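Local coordinates for MexT protein (Pseudomonas aeruginosa, PDB 6L33) that activates transcription of the MexEF-OprN efflux pump genes, probably by binding DNA as a LysR-type regulator, and is represented here by its regulatory domain, at residues L181-R186 with W197-I202. Residues are numbered along the deposited sequence; the frame is centred on the assembly and turned at random.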
# COMPACT_ATOMS: atom_id res chain seq x y z
N LEU B 181 6.96 -6.55 -15.72
CA LEU B 181 7.00 -7.23 -14.44
C LEU B 181 8.20 -8.17 -14.44
O LEU B 181 8.37 -8.96 -15.37
CB LEU B 181 5.71 -8.01 -14.18
CG LEU B 181 4.55 -7.31 -13.46
CD1 LEU B 181 3.41 -8.30 -13.22
CD2 LEU B 181 5.00 -6.67 -12.15
N SER B 182 9.04 -8.07 -13.41
CA SER B 182 10.27 -8.85 -13.35
C SER B 182 10.37 -9.58 -12.02
O SER B 182 9.79 -9.16 -11.02
CB SER B 182 11.51 -7.96 -13.51
OG SER B 182 11.70 -7.55 -14.85
N MSE B 183 11.11 -10.69 -12.03
CA MSE B 183 11.65 -11.24 -10.81
C MSE B 183 13.13 -10.88 -10.79
O MSE B 183 13.85 -11.19 -11.73
CB MSE B 183 11.47 -12.75 -10.71
CG MSE B 183 12.14 -13.33 -9.47
SE MSE B 183 11.95 -15.25 -9.24
CE MSE B 183 10.04 -15.41 -9.57
N ALA B 184 13.57 -10.21 -9.73
CA ALA B 184 14.94 -9.74 -9.65
C ALA B 184 15.53 -10.13 -8.30
O ALA B 184 14.86 -10.06 -7.27
CB ALA B 184 15.03 -8.22 -9.83
N TRP B 185 16.79 -10.55 -8.33
CA TRP B 185 17.50 -10.92 -7.12
C TRP B 185 18.97 -10.54 -7.30
O TRP B 185 19.43 -10.23 -8.40
CB TRP B 185 17.34 -12.41 -6.81
CG TRP B 185 17.90 -13.34 -7.84
CD1 TRP B 185 19.11 -13.97 -7.81
CD2 TRP B 185 17.26 -13.77 -9.05
NE1 TRP B 185 19.27 -14.75 -8.92
CE2 TRP B 185 18.15 -14.65 -9.71
CE3 TRP B 185 16.03 -13.50 -9.65
CZ2 TRP B 185 17.85 -15.25 -10.92
CZ3 TRP B 185 15.73 -14.10 -10.86
CH2 TRP B 185 16.64 -14.97 -11.49
N ARG B 186 19.69 -10.57 -6.19
CA ARG B 186 21.07 -10.13 -6.15
C ARG B 186 21.99 -11.27 -6.58
O ARG B 186 21.73 -12.45 -6.31
CB ARG B 186 21.44 -9.66 -4.75
CG ARG B 186 21.15 -10.70 -3.68
CD ARG B 186 19.73 -10.60 -3.13
NE ARG B 186 19.52 -9.39 -2.34
CZ ARG B 186 20.18 -9.09 -1.23
NH1 ARG B 186 21.08 -9.92 -0.72
NH2 ARG B 186 19.91 -7.96 -0.60
N TRP B 197 15.54 -22.15 -3.88
CA TRP B 197 14.30 -22.84 -3.55
C TRP B 197 13.13 -21.87 -3.47
O TRP B 197 12.06 -22.12 -4.03
CB TRP B 197 14.47 -23.60 -2.24
CG TRP B 197 13.24 -24.25 -1.74
CD1 TRP B 197 12.73 -25.45 -2.15
CD2 TRP B 197 12.35 -23.75 -0.74
NE1 TRP B 197 11.57 -25.72 -1.46
CE2 TRP B 197 11.32 -24.70 -0.58
CE3 TRP B 197 12.33 -22.60 0.05
CZ2 TRP B 197 10.28 -24.52 0.32
CZ3 TRP B 197 11.30 -22.43 0.95
CH2 TRP B 197 10.29 -23.39 1.08
N LEU B 198 13.32 -20.74 -2.79
CA LEU B 198 12.26 -19.74 -2.68
C LEU B 198 11.88 -19.20 -4.05
O LEU B 198 10.69 -19.09 -4.39
CB LEU B 198 12.68 -18.61 -1.75
CG LEU B 198 11.75 -17.39 -1.70
CD1 LEU B 198 10.35 -17.80 -1.27
CD2 LEU B 198 12.32 -16.33 -0.78
N ARG B 199 12.88 -18.86 -4.87
CA ARG B 199 12.60 -18.30 -6.19
C ARG B 199 11.89 -19.32 -7.08
O ARG B 199 10.97 -18.96 -7.82
CB ARG B 199 13.90 -17.82 -6.84
CG ARG B 199 14.60 -16.72 -6.06
CD ARG B 199 15.64 -16.01 -6.92
NE ARG B 199 16.60 -16.93 -7.49
CZ ARG B 199 17.77 -17.24 -6.94
NH1 ARG B 199 18.12 -16.69 -5.78
NH2 ARG B 199 18.59 -18.09 -7.54
N SER B 200 12.31 -20.58 -7.03
CA SER B 200 11.61 -21.61 -7.79
C SER B 200 10.18 -21.78 -7.30
O SER B 200 9.29 -22.13 -8.08
CB SER B 200 12.36 -22.94 -7.73
OG SER B 200 12.38 -23.47 -6.42
N ARG B 201 9.93 -21.51 -6.02
CA ARG B 201 8.56 -21.59 -5.50
C ARG B 201 7.73 -20.40 -5.94
O ARG B 201 6.53 -20.55 -6.21
CB ARG B 201 8.58 -21.71 -3.97
CG ARG B 201 8.46 -23.14 -3.46
CD ARG B 201 9.55 -24.03 -4.05
NE ARG B 201 9.36 -25.44 -3.74
CZ ARG B 201 10.16 -26.41 -4.18
NH1 ARG B 201 11.20 -26.12 -4.95
NH2 ARG B 201 9.92 -27.67 -3.85
N ILE B 202 8.33 -19.21 -6.02
CA ILE B 202 7.60 -18.06 -6.56
C ILE B 202 7.26 -18.28 -8.02
O ILE B 202 6.14 -17.98 -8.47
CB ILE B 202 8.42 -16.76 -6.38
CG1 ILE B 202 8.77 -16.53 -4.91
CG2 ILE B 202 7.64 -15.57 -6.93
CD1 ILE B 202 7.75 -15.71 -4.17
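W185 and R199 stack where the C-terminal helix 193-203 packs back, nearly antiparallel, on strand 181-186 of the mixed five-stranded sheet in one lobe of the LysR substrate-binding domain, a periplasmic-binding-protein-like fold. The guanidinium of R199 lies flat over the W185 indole, its plane only 2° from that of the ring. CZ of R199 sits 3.6 Å from the centroid of the five-membered ring, a cation-pi contact that suits a large electron-rich face and a planar cation. Closer to the helix the same face takes a CH-pi contact from R199 CD, which comes within 3.5 Å of W185 CD2. A bend at chi3 (-55°) swings the guanidinium across the indole, where a bond from R199 NH1 to the carbonyl of Q189 helps fix its rotation; W185 NE1, bonded to D190 OD1 in the same connecting loop, holds the ring. This stack is the close-packed part, with R199 buried and W185 partly exposed on the strand side; M183 and I202 make a sparser, fully buried apolar part. M183, here selenomethionine in place of methionine, has an unbranched, flexible chain suited to reaching the helix, its CG anti to the backbone N (chi1 176°), and rests against V60 and V77 of the neighbouring strands. Its SE passes R199 CB at a looser 4.0 Å, whereas the branched I202, which also touches L26 of helix 18-33, offers CG2 to M183 CE at 3.6 Å.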